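Local coordinates for protein endoglucanase (Humicola insolens, PDB 1DYS) that hydrolyses internal beta-1,4-glucosidic linkages of cellulose as a family 6 endoglucanase and so takes part in recycling plant biomass, at residues 11-17 against 45-51; 50-56 against 82-87; 60-64 against 120-124; 86-90 against 99-104. One frame throughout, in Å; residues are numbered along the deposited sequence.

Contact 1 (11-17 against 45-51); sequences LLVNSDY and EKVGTFY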
# COMPACT_ATOMS: atom_id res chain seq x y z
N LEU A 11 -13.52 -23.12 10.38
CA LEU A 11 -12.81 -21.84 10.18
C LEU A 11 -13.81 -20.79 9.74
O LEU A 11 -14.65 -20.93 8.86
CB LEU A 11 -11.73 -22.04 9.10
CG LEU A 11 -10.86 -20.79 8.86
CD1 LEU A 11 -10.13 -20.26 10.09
CD2 LEU A 11 -9.89 -21.09 7.71
N LEU A 12 -13.80 -19.63 10.43
CA LEU A 12 -14.80 -18.60 10.19
C LEU A 12 -14.73 -17.94 8.82
O LEU A 12 -13.63 -17.63 8.36
CB LEU A 12 -14.74 -17.55 11.32
CG LEU A 12 -15.79 -16.44 11.28
CD1 LEU A 12 -17.15 -16.90 11.76
CD2 LEU A 12 -15.31 -15.25 12.10
N VAL A 13 -15.90 -17.71 8.23
CA VAL A 13 -15.89 -16.99 6.94
C VAL A 13 -15.35 -15.58 7.16
O VAL A 13 -15.60 -14.94 8.18
CB VAL A 13 -17.31 -16.94 6.35
CG1 VAL A 13 -17.51 -15.78 5.39
CG2 VAL A 13 -17.70 -18.27 5.67
N ASN A 14 -14.61 -15.06 6.19
CA ASN A 14 -14.11 -13.68 6.21
C ASN A 14 -15.20 -12.87 5.49
O ASN A 14 -15.42 -13.00 4.29
CB ASN A 14 -12.75 -13.60 5.55
CG ASN A 14 -12.19 -12.20 5.39
OD1 ASN A 14 -12.95 -11.27 5.33
ND2 ASN A 14 -10.84 -12.11 5.31
N SER A 15 -15.92 -12.00 6.20
CA SER A 15 -17.02 -11.25 5.61
C SER A 15 -16.57 -10.23 4.57
O SER A 15 -17.32 -10.00 3.62
CB SER A 15 -17.85 -10.57 6.70
OG SER A 15 -16.98 -9.82 7.53
N ASP A 16 -15.37 -9.66 4.75
CA ASP A 16 -14.95 -8.69 3.73
C ASP A 16 -14.70 -9.39 2.40
O ASP A 16 -15.11 -8.96 1.31
CB ASP A 16 -13.71 -7.96 4.22
CG ASP A 16 -13.29 -6.90 3.19
OD1 ASP A 16 -14.13 -6.17 2.61
OD2 ASP A 16 -12.06 -6.88 2.96
N TYR A 17 -13.95 -10.51 2.50
CA TYR A 17 -13.69 -11.31 1.31
C TYR A 17 -14.96 -11.80 0.66
O TYR A 17 -15.19 -11.80 -0.55
CB TYR A 17 -12.81 -12.50 1.72
CG TYR A 17 -12.39 -13.47 0.66
CD1 TYR A 17 -11.98 -13.08 -0.61
CD2 TYR A 17 -12.39 -14.83 0.96
CE1 TYR A 17 -11.56 -14.04 -1.53
CE2 TYR A 17 -11.98 -15.79 0.04
CZ TYR A 17 -11.58 -15.37 -1.20
OH TYR A 17 -11.15 -16.27 -2.14
N GLU A 45 -20.27 -18.49 1.54
CA GLU A 45 -20.97 -18.88 2.75
C GLU A 45 -20.31 -20.00 3.52
O GLU A 45 -20.57 -20.10 4.73
CB GLU A 45 -22.36 -19.37 2.36
CG GLU A 45 -23.13 -18.40 1.49
CD GLU A 45 -24.63 -18.55 1.62
OE1 GLU A 45 -25.10 -19.68 1.83
OE2 GLU A 45 -25.34 -17.53 1.51
N LYS A 46 -19.56 -20.87 2.86
CA LYS A 46 -19.06 -22.04 3.54
C LYS A 46 -17.57 -22.20 3.64
O LYS A 46 -17.14 -23.25 4.15
CB LYS A 46 -19.62 -23.31 2.85
CG LYS A 46 -21.13 -23.43 3.03
CD LYS A 46 -21.80 -23.83 1.73
CE LYS A 46 -23.28 -24.09 1.94
NZ LYS A 46 -24.12 -22.86 2.06
N VAL A 47 -16.77 -21.26 3.12
CA VAL A 47 -15.32 -21.54 3.16
C VAL A 47 -14.61 -20.49 4.02
O VAL A 47 -14.75 -19.32 3.65
CB VAL A 47 -14.76 -21.51 1.73
CG1 VAL A 47 -13.25 -21.61 1.67
CG2 VAL A 47 -15.30 -22.71 0.90
N GLY A 48 -14.04 -20.92 5.15
CA GLY A 48 -13.43 -19.90 6.02
C GLY A 48 -12.14 -19.36 5.41
O GLY A 48 -11.45 -20.09 4.72
N THR A 49 -11.86 -18.08 5.69
CA THR A 49 -10.61 -17.48 5.22
C THR A 49 -10.08 -16.62 6.37
O THR A 49 -10.90 -16.06 7.10
CB THR A 49 -10.86 -16.66 3.96
OG1 THR A 49 -11.31 -17.57 2.93
CG2 THR A 49 -9.54 -16.14 3.39
N PHE A 50 -8.75 -16.57 6.56
CA PHE A 50 -8.28 -15.65 7.59
C PHE A 50 -8.50 -14.18 7.23
O PHE A 50 -8.65 -13.79 6.07
CB PHE A 50 -6.74 -15.83 7.66
CG PHE A 50 -6.31 -16.99 8.49
CD1 PHE A 50 -6.81 -18.26 8.27
CD2 PHE A 50 -5.41 -16.81 9.53
CE1 PHE A 50 -6.41 -19.31 9.06
CE2 PHE A 50 -5.02 -17.86 10.35
CZ PHE A 50 -5.52 -19.14 10.11
N TYR A 51 -8.54 -13.38 8.30
CA TYR A 51 -8.58 -11.91 8.21
C TYR A 51 -7.17 -11.36 8.35
O TYR A 51 -6.47 -11.68 9.34
CB TYR A 51 -9.41 -11.41 9.41
CG TYR A 51 -10.90 -11.65 9.36
CD1 TYR A 51 -11.37 -12.93 9.66
CD2 TYR A 51 -11.83 -10.67 9.09
CE1 TYR A 51 -12.71 -13.24 9.66
CE2 TYR A 51 -13.19 -10.96 9.09
CZ TYR A 51 -13.62 -12.24 9.36
OH TYR A 51 -14.97 -12.51 9.35
O HOH W 1 -14.15 -16.75 3.79
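N14 and Y51 meet in an amide-on-ring stack: the N14 side chain lies over one face of the tyrosine, its CG above the ring centre and the two planes only 10° apart. With CG opposite its own backbone N (chi1 174°), N14 turns the amide over the ring and presents both polar atoms to the backbone. Its ND2 donates to F50 O at 2.9 Å, approaching from above that carbonyl's plane. N14 is the N-cap residue of helix 15-29, and its OD1 accepts a nearly straight bond from Y17 N (3.1 Å) and a weak one from D16 N. Shortening N14 to an alanine would probably leave the first helical turn without its side-chain cap and F50 O without this donor.

A backbone bond, a tyrosine hydroxyl and a water supply the other polar links. T49 N donates to L12 O at 3.2 Å, while the Y51 hydroxyl gives a weak bond to V13 O (2.8 Å) and takes another weak one from S15 N, with N68 as a further partner. One water accepts from N14 N and donates to V47 O at 2.6 Å, and it is also hydrogen-bonded to T49 OG1.

Van der Waals contacts make up the rest. The L11 and F50 side chains cross at about a right angle, CD1 of the leucine 4.0 Å from F50 CE1, and V13 CG2 rests on E45 O. G48 CA makes a CA-H...O contact with L11 O at 3.3 Å, leaving no room for a beta carbon.

Within the barrel, this joins the starts of helix 15-29 and strand 51-53 just beyond helix 34-46; L12 reaches helix 60-74 and strand 79-85, whereas L11 and F50 pack on V307 of strand 303-307.

Contact 2 (50-56 against 82-87); sequences FYWISNI and GLVLYN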
# COMPACT_ATOMS: atom_id res chain seq x y z
N PHE A 50 -8.75 -16.57 6.56
CA PHE A 50 -8.28 -15.65 7.59
C PHE A 50 -8.50 -14.18 7.23
O PHE A 50 -8.65 -13.79 6.07
CB PHE A 50 -6.74 -15.83 7.66
CG PHE A 50 -6.31 -16.99 8.49
CD1 PHE A 50 -6.81 -18.26 8.27
CD2 PHE A 50 -5.41 -16.81 9.53
CE1 PHE A 50 -6.41 -19.31 9.06
CE2 PHE A 50 -5.02 -17.86 10.35
CZ PHE A 50 -5.52 -19.14 10.11
N TYR A 51 -8.54 -13.38 8.30
CA TYR A 51 -8.58 -11.91 8.21
C TYR A 51 -7.17 -11.36 8.35
O TYR A 51 -6.47 -11.68 9.34
CB TYR A 51 -9.41 -11.41 9.41
CG TYR A 51 -10.90 -11.65 9.36
CD1 TYR A 51 -11.37 -12.93 9.66
CD2 TYR A 51 -11.83 -10.67 9.09
CE1 TYR A 51 -12.71 -13.24 9.66
CE2 TYR A 51 -13.19 -10.96 9.09
CZ TYR A 51 -13.62 -12.24 9.36
OH TYR A 51 -14.97 -12.51 9.35
N TRP A 52 -6.72 -10.53 7.42
CA TRP A 52 -5.40 -9.96 7.45
C TRP A 52 -5.37 -8.61 8.16
O TRP A 52 -6.01 -7.65 7.74
CB TRP A 52 -4.85 -9.78 6.04
CG TRP A 52 -4.49 -11.09 5.39
CD1 TRP A 52 -5.33 -12.11 5.04
CD2 TRP A 52 -3.16 -11.53 5.05
NE1 TRP A 52 -4.64 -13.13 4.44
CE2 TRP A 52 -3.30 -12.79 4.45
CE3 TRP A 52 -1.89 -10.95 5.18
CZ2 TRP A 52 -2.18 -13.50 3.97
CZ3 TRP A 52 -0.79 -11.66 4.71
CH2 TRP A 52 -0.95 -12.93 4.10
N ILE A 53 -4.57 -8.63 9.24
CA ILE A 53 -4.47 -7.39 10.06
C ILE A 53 -3.14 -6.74 9.71
O ILE A 53 -2.14 -6.82 10.47
CB ILE A 53 -4.58 -7.71 11.55
CG1 ILE A 53 -5.77 -8.58 11.94
CG2 ILE A 53 -4.73 -6.34 12.29
CD1 ILE A 53 -7.11 -8.28 11.34
N SER A 54 -3.09 -6.25 8.48
CA SER A 54 -1.84 -5.85 7.82
C SER A 54 -1.32 -4.48 8.19
O SER A 54 -0.31 -4.05 7.62
CB SER A 54 -1.99 -6.00 6.30
OG SER A 54 -2.45 -7.33 5.97
N ASN A 55 -2.00 -3.76 9.05
CA ASN A 55 -1.55 -2.45 9.52
C ASN A 55 -2.45 -2.01 10.68
O ASN A 55 -3.40 -2.70 11.06
CB ASN A 55 -1.51 -1.40 8.41
CG ASN A 55 -2.85 -1.34 7.72
OD1 ASN A 55 -3.89 -1.04 8.31
ND2 ASN A 55 -2.82 -1.71 6.44
N ILE A 56 -2.08 -0.91 11.31
CA ILE A 56 -2.73 -0.42 12.53
C ILE A 56 -4.17 -0.05 12.24
O ILE A 56 -5.06 -0.37 13.05
CB ILE A 56 -1.94 0.75 13.14
CG1 ILE A 56 -0.70 0.20 13.87
CG2 ILE A 56 -2.78 1.56 14.14
CD1 ILE A 56 0.40 1.29 13.94
N GLY A 82 -9.50 -17.10 12.08
CA GLY A 82 -8.09 -17.02 11.66
C GLY A 82 -7.75 -15.53 11.50
O GLY A 82 -8.47 -14.82 10.79
N LEU A 83 -6.63 -15.14 12.13
CA LEU A 83 -6.14 -13.76 12.00
C LEU A 83 -4.68 -13.81 11.54
O LEU A 83 -3.93 -14.66 12.04
CB LEU A 83 -6.17 -12.98 13.33
CG LEU A 83 -7.57 -12.78 13.92
CD1 LEU A 83 -7.41 -12.07 15.28
CD2 LEU A 83 -8.45 -12.01 12.98
N VAL A 84 -4.28 -12.87 10.68
CA VAL A 84 -2.87 -12.83 10.24
C VAL A 84 -2.26 -11.58 10.91
O VAL A 84 -2.80 -10.51 10.72
CB VAL A 84 -2.73 -12.69 8.72
CG1 VAL A 84 -1.25 -12.87 8.36
CG2 VAL A 84 -3.55 -13.77 7.99
N LEU A 85 -1.27 -11.81 11.77
CA LEU A 85 -0.61 -10.69 12.47
C LEU A 85 0.58 -10.39 11.57
O LEU A 85 1.51 -11.20 11.46
CB LEU A 85 -0.22 -11.20 13.87
CG LEU A 85 0.32 -10.13 14.82
CD1 LEU A 85 -0.04 -10.51 16.24
CD2 LEU A 85 1.82 -9.97 14.63
N TYR A 86 0.49 -9.24 10.89
CA TYR A 86 1.47 -8.94 9.84
C TYR A 86 1.79 -7.45 9.75
O TYR A 86 1.23 -6.78 8.90
CB TYR A 86 0.90 -9.45 8.50
CG TYR A 86 1.67 -9.27 7.24
CD1 TYR A 86 3.00 -9.66 7.10
CD2 TYR A 86 1.08 -8.70 6.10
CE1 TYR A 86 3.71 -9.54 5.91
CE2 TYR A 86 1.77 -8.55 4.92
CZ TYR A 86 3.09 -8.96 4.82
OH TYR A 86 3.75 -8.80 3.62
N ASN A 87 2.65 -7.00 10.66
CA ASN A 87 3.06 -5.57 10.57
C ASN A 87 4.47 -5.37 11.07
O ASN A 87 4.83 -4.30 11.63
CB ASN A 87 2.04 -4.73 11.32
CG ASN A 87 2.08 -3.26 10.88
OD1 ASN A 87 2.61 -2.92 9.82
ND2 ASN A 87 1.52 -2.40 11.70
O HOH W 2 1.73 -1.89 7.41
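Y51, W52 and I53 pair in parallel with L83, V84 and L85, the two strands of a beta-alpha-beta crossover whose helix is 60-74, within the parallel alpha/beta barrel of family 6 cellulases. Y51 N donates to G82 O, V84 N to Y51 O, and I53 N to V84 O, so the bonds alternate as parallel pairing requires.

Side chains alternate too. W52 and V84 share one face of the sheet. With CG opposite its carbonyl carbon (chi1 -71°), the W52 indole spreads over V84, whose CG2 lies 3.6 Å from the centroid of the five-membered ring; the other methyl, CG1, meets CE3 at 3.8 Å. The far edge of the indole points at the face of Y86 in an offset edge-to-face pair, with planes 84° apart and W52 CZ3 3.8 Å from Y86 CD2. NE1 donates a hydrogen bond to V309 O. Replacing W52, probably a substrate-binding residue like S54, by a serine would probably uncover V84 CG2 and leave Y86 without the edge it faces.

Y86 presents its own ring edge to S54 OG, 3.8 Å from CD2, while its hydroxyl bonds D92, one of two probable proton donors. On the opposite face of the sheet, Y51 CB touches L83 CD2 at 3.7 Å. At the start of the pairing, G82 CA sits over the centre of the F50 ring, 3.4 Å from its centroid, where a beta carbon would collide.

Past the strands, one water donates to both S54 O and N87 OD1, the latter at 2.8 Å.

Contact 3 (60-64 against 120-124); sequences RDIDV and FAQKL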
# COMPACT_ATOMS: atom_id res chain seq x y z
N ARG A 60 -9.15 -2.73 13.45
CA ARG A 60 -10.60 -2.69 13.48
C ARG A 60 -11.20 -3.95 12.88
O ARG A 60 -12.27 -4.37 13.31
CB ARG A 60 -11.18 -1.46 12.77
CG ARG A 60 -11.05 -1.46 11.25
CD ARG A 60 -11.28 -0.07 10.63
NE ARG A 60 -10.41 0.92 11.21
CZ ARG A 60 -10.40 2.20 11.51
NH1 ARG A 60 -11.43 3.03 11.29
NH2 ARG A 60 -9.29 2.68 12.08
N ASP A 61 -10.50 -4.62 11.92
CA ASP A 61 -11.00 -5.88 11.39
C ASP A 61 -11.00 -6.98 12.44
O ASP A 61 -11.75 -7.95 12.27
CB ASP A 61 -10.24 -6.32 10.13
CG ASP A 61 -10.83 -5.69 8.88
OD1 ASP A 61 -11.88 -5.03 8.97
OD2 ASP A 61 -10.24 -5.82 7.77
N ILE A 62 -10.21 -6.86 13.54
CA ILE A 62 -10.33 -7.89 14.57
C ILE A 62 -11.70 -7.80 15.24
O ILE A 62 -12.37 -8.82 15.52
CB ILE A 62 -9.21 -7.74 15.62
CG1 ILE A 62 -7.84 -7.92 14.97
CG2 ILE A 62 -9.32 -8.79 16.72
CD1 ILE A 62 -6.70 -7.66 15.94
N ASP A 63 -12.17 -6.57 15.49
CA ASP A 63 -13.51 -6.39 16.06
C ASP A 63 -14.56 -6.97 15.11
O ASP A 63 -15.50 -7.65 15.56
CB ASP A 63 -13.77 -4.92 16.40
CG ASP A 63 -12.73 -4.38 17.37
OD1 ASP A 63 -12.40 -5.01 18.39
OD2 ASP A 63 -12.18 -3.27 17.16
N VAL A 64 -14.38 -6.73 13.81
CA VAL A 64 -15.27 -7.30 12.81
C VAL A 64 -15.29 -8.83 12.91
O VAL A 64 -16.37 -9.44 12.94
CB VAL A 64 -14.93 -6.89 11.37
CG1 VAL A 64 -15.92 -7.55 10.40
CG2 VAL A 64 -14.98 -5.38 11.23
N PHE A 120 -3.67 -5.49 19.65
CA PHE A 120 -4.04 -6.80 19.12
C PHE A 120 -4.32 -7.75 20.29
O PHE A 120 -5.40 -8.36 20.34
CB PHE A 120 -2.91 -7.35 18.25
CG PHE A 120 -3.26 -8.41 17.25
CD1 PHE A 120 -3.79 -9.65 17.62
CD2 PHE A 120 -2.99 -8.12 15.92
CE1 PHE A 120 -4.02 -10.58 16.63
CE2 PHE A 120 -3.21 -9.05 14.92
CZ PHE A 120 -3.76 -10.27 15.30
N ALA A 121 -3.38 -7.76 21.23
CA ALA A 121 -3.53 -8.68 22.37
C ALA A 121 -4.71 -8.32 23.25
O ALA A 121 -5.38 -9.24 23.74
CB ALA A 121 -2.24 -8.72 23.16
N GLN A 122 -4.96 -7.03 23.43
CA GLN A 122 -6.07 -6.58 24.26
C GLN A 122 -7.38 -7.12 23.71
O GLN A 122 -8.22 -7.64 24.46
CB GLN A 122 -6.12 -5.05 24.29
CG GLN A 122 -7.32 -4.47 25.05
CD GLN A 122 -7.34 -2.96 24.95
OE1 GLN A 122 -6.41 -2.30 24.47
NE2 GLN A 122 -8.43 -2.35 25.42
N LYS A 123 -7.58 -6.96 22.39
CA LYS A 123 -8.82 -7.41 21.77
C LYS A 123 -9.01 -8.92 21.86
O LYS A 123 -10.11 -9.40 22.15
CB LYS A 123 -8.73 -7.05 20.26
CG LYS A 123 -9.00 -5.55 20.09
CD LYS A 123 -8.89 -5.26 18.58
CE LYS A 123 -8.84 -3.75 18.33
NZ LYS A 123 -10.08 -3.07 18.75
N LEU A 124 -7.94 -9.70 21.68
CA LEU A 124 -8.11 -11.15 21.76
C LEU A 124 -8.27 -11.61 23.21
O LEU A 124 -9.08 -12.52 23.43
CB LEU A 124 -6.93 -11.88 21.11
CG LEU A 124 -7.07 -12.16 19.61
CD1 LEU A 124 -7.22 -10.88 18.80
CD2 LEU A 124 -5.80 -12.86 19.14
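F120 receives I62 squarely on its ring: the CD1 methyl sits 3.6 Å from the ring centroid, over the middle of one face, in a CH-pi contact. The phenylalanine CG lies opposite its backbone N (chi1 -159°), which carries the ring across toward the other helix. The axes of 60-64 and 120-124 run nearly parallel, 13° apart, yet 10.2 Å from each other, so side chains bridge the gap alone.

One turn on, K123 lies across I62 and then on to D63. Its CD passes I62 CB at 3.9 Å, and a bend at the last torsion (chi4 -64°) brings the ammonium to the carboxylate. NZ is 2.6 Å from D63 OD2, meeting that oxygen's syn lone pair, and makes a second, weak bond to OD1 at 3.0 Å. The aspartate is exposed, so this salt bridge closes the solvent side of an otherwise apolar contact.

L124 comes last, and its two methyls do different work. CD1 touches I62 CG2 at 3.6 Å, so the isoleucine is held by leucine and phenylalanine alike; CD2 lies in plane at the edge of the F120 ring.

Beneath these three apolar side chains lies the barrel sheet: I62, F120 and L124 all pack on L83 of strand 79-85, I62 and F120 also reach I53 of strand 51-53, and L124 extends to F132 and V134 of strand 132-136. Helices 60-74 and 108-126 are thus neighbouring members of its outer layer.

Contact 4 (86-90 against 99-104); sequences YNLPD and SGELKL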
# COMPACT_ATOMS: atom_id res chain seq x y z
N TYR A 86 0.49 -9.24 10.89
CA TYR A 86 1.47 -8.94 9.84
C TYR A 86 1.79 -7.45 9.75
O TYR A 86 1.23 -6.78 8.90
CB TYR A 86 0.90 -9.45 8.50
CG TYR A 86 1.67 -9.27 7.24
CD1 TYR A 86 3.00 -9.66 7.10
CD2 TYR A 86 1.08 -8.70 6.10
CE1 TYR A 86 3.71 -9.54 5.91
CE2 TYR A 86 1.77 -8.55 4.92
CZ TYR A 86 3.09 -8.96 4.82
OH TYR A 86 3.75 -8.80 3.62
N ASN A 87 2.65 -7.00 10.66
CA ASN A 87 3.06 -5.57 10.57
C ASN A 87 4.47 -5.37 11.07
O ASN A 87 4.83 -4.30 11.63
CB ASN A 87 2.04 -4.73 11.32
CG ASN A 87 2.08 -3.26 10.88
OD1 ASN A 87 2.61 -2.92 9.82
ND2 ASN A 87 1.52 -2.40 11.70
N LEU A 88 5.35 -6.35 10.84
CA LEU A 88 6.73 -6.23 11.33
C LEU A 88 7.44 -5.01 10.82
O LEU A 88 7.31 -4.55 9.67
CB LEU A 88 7.49 -7.48 10.78
CG LEU A 88 8.77 -7.90 11.50
CD1 LEU A 88 8.45 -8.35 12.92
CD2 LEU A 88 9.44 -9.02 10.71
N PRO A 89 8.24 -4.40 11.68
CA PRO A 89 9.06 -3.28 11.21
C PRO A 89 10.04 -3.82 10.18
O PRO A 89 10.60 -4.94 10.28
CB PRO A 89 9.81 -2.73 12.44
CG PRO A 89 9.04 -3.37 13.55
CD PRO A 89 8.44 -4.69 13.09
N ASP A 90 10.22 -3.10 9.09
CA ASP A 90 11.07 -3.49 7.97
C ASP A 90 10.62 -4.81 7.35
O ASP A 90 11.41 -5.69 6.95
CB ASP A 90 12.55 -3.60 8.38
CG ASP A 90 13.16 -2.23 8.63
OD1 ASP A 90 12.41 -1.24 8.58
OD2 ASP A 90 14.39 -2.18 8.88
N SER A 99 7.72 -3.39 3.62
CA SER A 99 6.55 -3.44 2.76
C SER A 99 5.33 -2.91 3.54
O SER A 99 4.27 -2.84 2.91
CB SER A 99 6.25 -4.88 2.33
OG SER A 99 6.05 -5.70 3.45
N GLY A 100 5.49 -2.61 4.82
CA GLY A 100 4.41 -2.09 5.67
C GLY A 100 4.75 -0.68 6.16
O GLY A 100 5.74 -0.03 5.81
N GLU A 101 3.92 -0.21 7.09
CA GLU A 101 4.03 1.15 7.59
C GLU A 101 5.12 1.35 8.64
O GLU A 101 5.48 2.54 8.85
CB GLU A 101 2.66 1.58 8.15
CG GLU A 101 2.36 0.79 9.44
CD GLU A 101 0.88 0.84 9.75
OE1 GLU A 101 0.09 1.55 9.08
OE2 GLU A 101 0.50 0.13 10.71
N LEU A 102 5.69 0.29 9.20
CA LEU A 102 6.69 0.42 10.26
C LEU A 102 8.10 0.15 9.73
O LEU A 102 8.35 -0.76 8.97
CB LEU A 102 6.41 -0.54 11.42
CG LEU A 102 5.03 -0.41 12.05
CD1 LEU A 102 4.92 -1.37 13.23
CD2 LEU A 102 4.76 1.00 12.54
N LYS A 103 8.97 1.06 10.12
CA LYS A 103 10.39 0.99 9.74
C LYS A 103 11.24 1.06 10.99
O LYS A 103 10.95 1.86 11.90
CB LYS A 103 10.72 2.17 8.81
CG LYS A 103 9.86 2.19 7.54
CD LYS A 103 10.31 3.22 6.55
CE LYS A 103 9.77 2.90 5.14
NZ LYS A 103 10.32 3.93 4.20
N LEU A 104 12.30 0.25 11.05
CA LEU A 104 13.12 0.24 12.27
C LEU A 104 13.74 1.60 12.52
O LEU A 104 13.74 2.03 13.68
CB LEU A 104 14.16 -0.88 12.25
CG LEU A 104 13.58 -2.30 12.36
CD1 LEU A 104 14.70 -3.28 12.06
CD2 LEU A 104 13.00 -2.52 13.75
O HOH W 2 1.73 -1.89 7.41
O HOH W 3 5.31 -2.73 8.82
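P89 and L102 bring the two irregular segments closest, their CA atoms 4.5 Å apart, and D90 N donates to L102 O at 3.0 Å. Both belong to the long loop that follows strand 79-85 and leads to helix 108-126, in the alpha/beta barrel of the family; the probable catalytic D92 lies in the part of the loop between them.

D90 takes left-handed backbone angles (phi 59°), and with CG opposite its carbonyl carbon (chi1 -72°) its carboxylate reaches the backbone N of L104. There OD1 accepts from L104 N at 2.9 Å, met from above the carboxylate plane, while OD2 lies 3.4 Å from L104 CD1. The other methyl of L104, CD2, presses on P89 CB at 3.5 Å, tighter than usual for two carbons, so L104 straddles the aspartate and the proline.

N87 works at the other end. Its ND2 donates to E101 OE2 at 2.9 Å on the anti side of the carboxylate, with amide and carboxylate planes 58° apart. The same oxygen also accepts from I56 N, which ties the loop to the segment just after strand 51-53. L102 CD1 leans on N87 O, 3.3 Å away, and the leucine also packs on Y112 of helix 108-126.

S99 OG joins Y86 in hydrogen-bonding D92 OD2, a second shell consistent with positioning that carboxylate. Two waters link the segments: E101 N donates to one that also binds N87 OD1, and L102 N donates to another, 3.1 Å away.

From the N terminus, contact 1 closes first, bringing 11-17 back to 45-51 round helices 15-29 and 34-46. Its last residues, F50 and Y51, open contact 2, which closes the crossover through helix 60-74 onto strand 79-85. Contact 3 starts inside that loop and ends beyond it, so contacts 2 and 3 cross along the chain; in space they touch where I53, L83 and L85 meet I62, F120 and L124. Contact 4 begins on Y86 and N87, where contact 2 ends, and nests within the loop of contact 3. Together they join the early helices, the sheet, its outer helices and an active-site loop, with contacts 1 and 4 farthest apart, about 25 Å between centres.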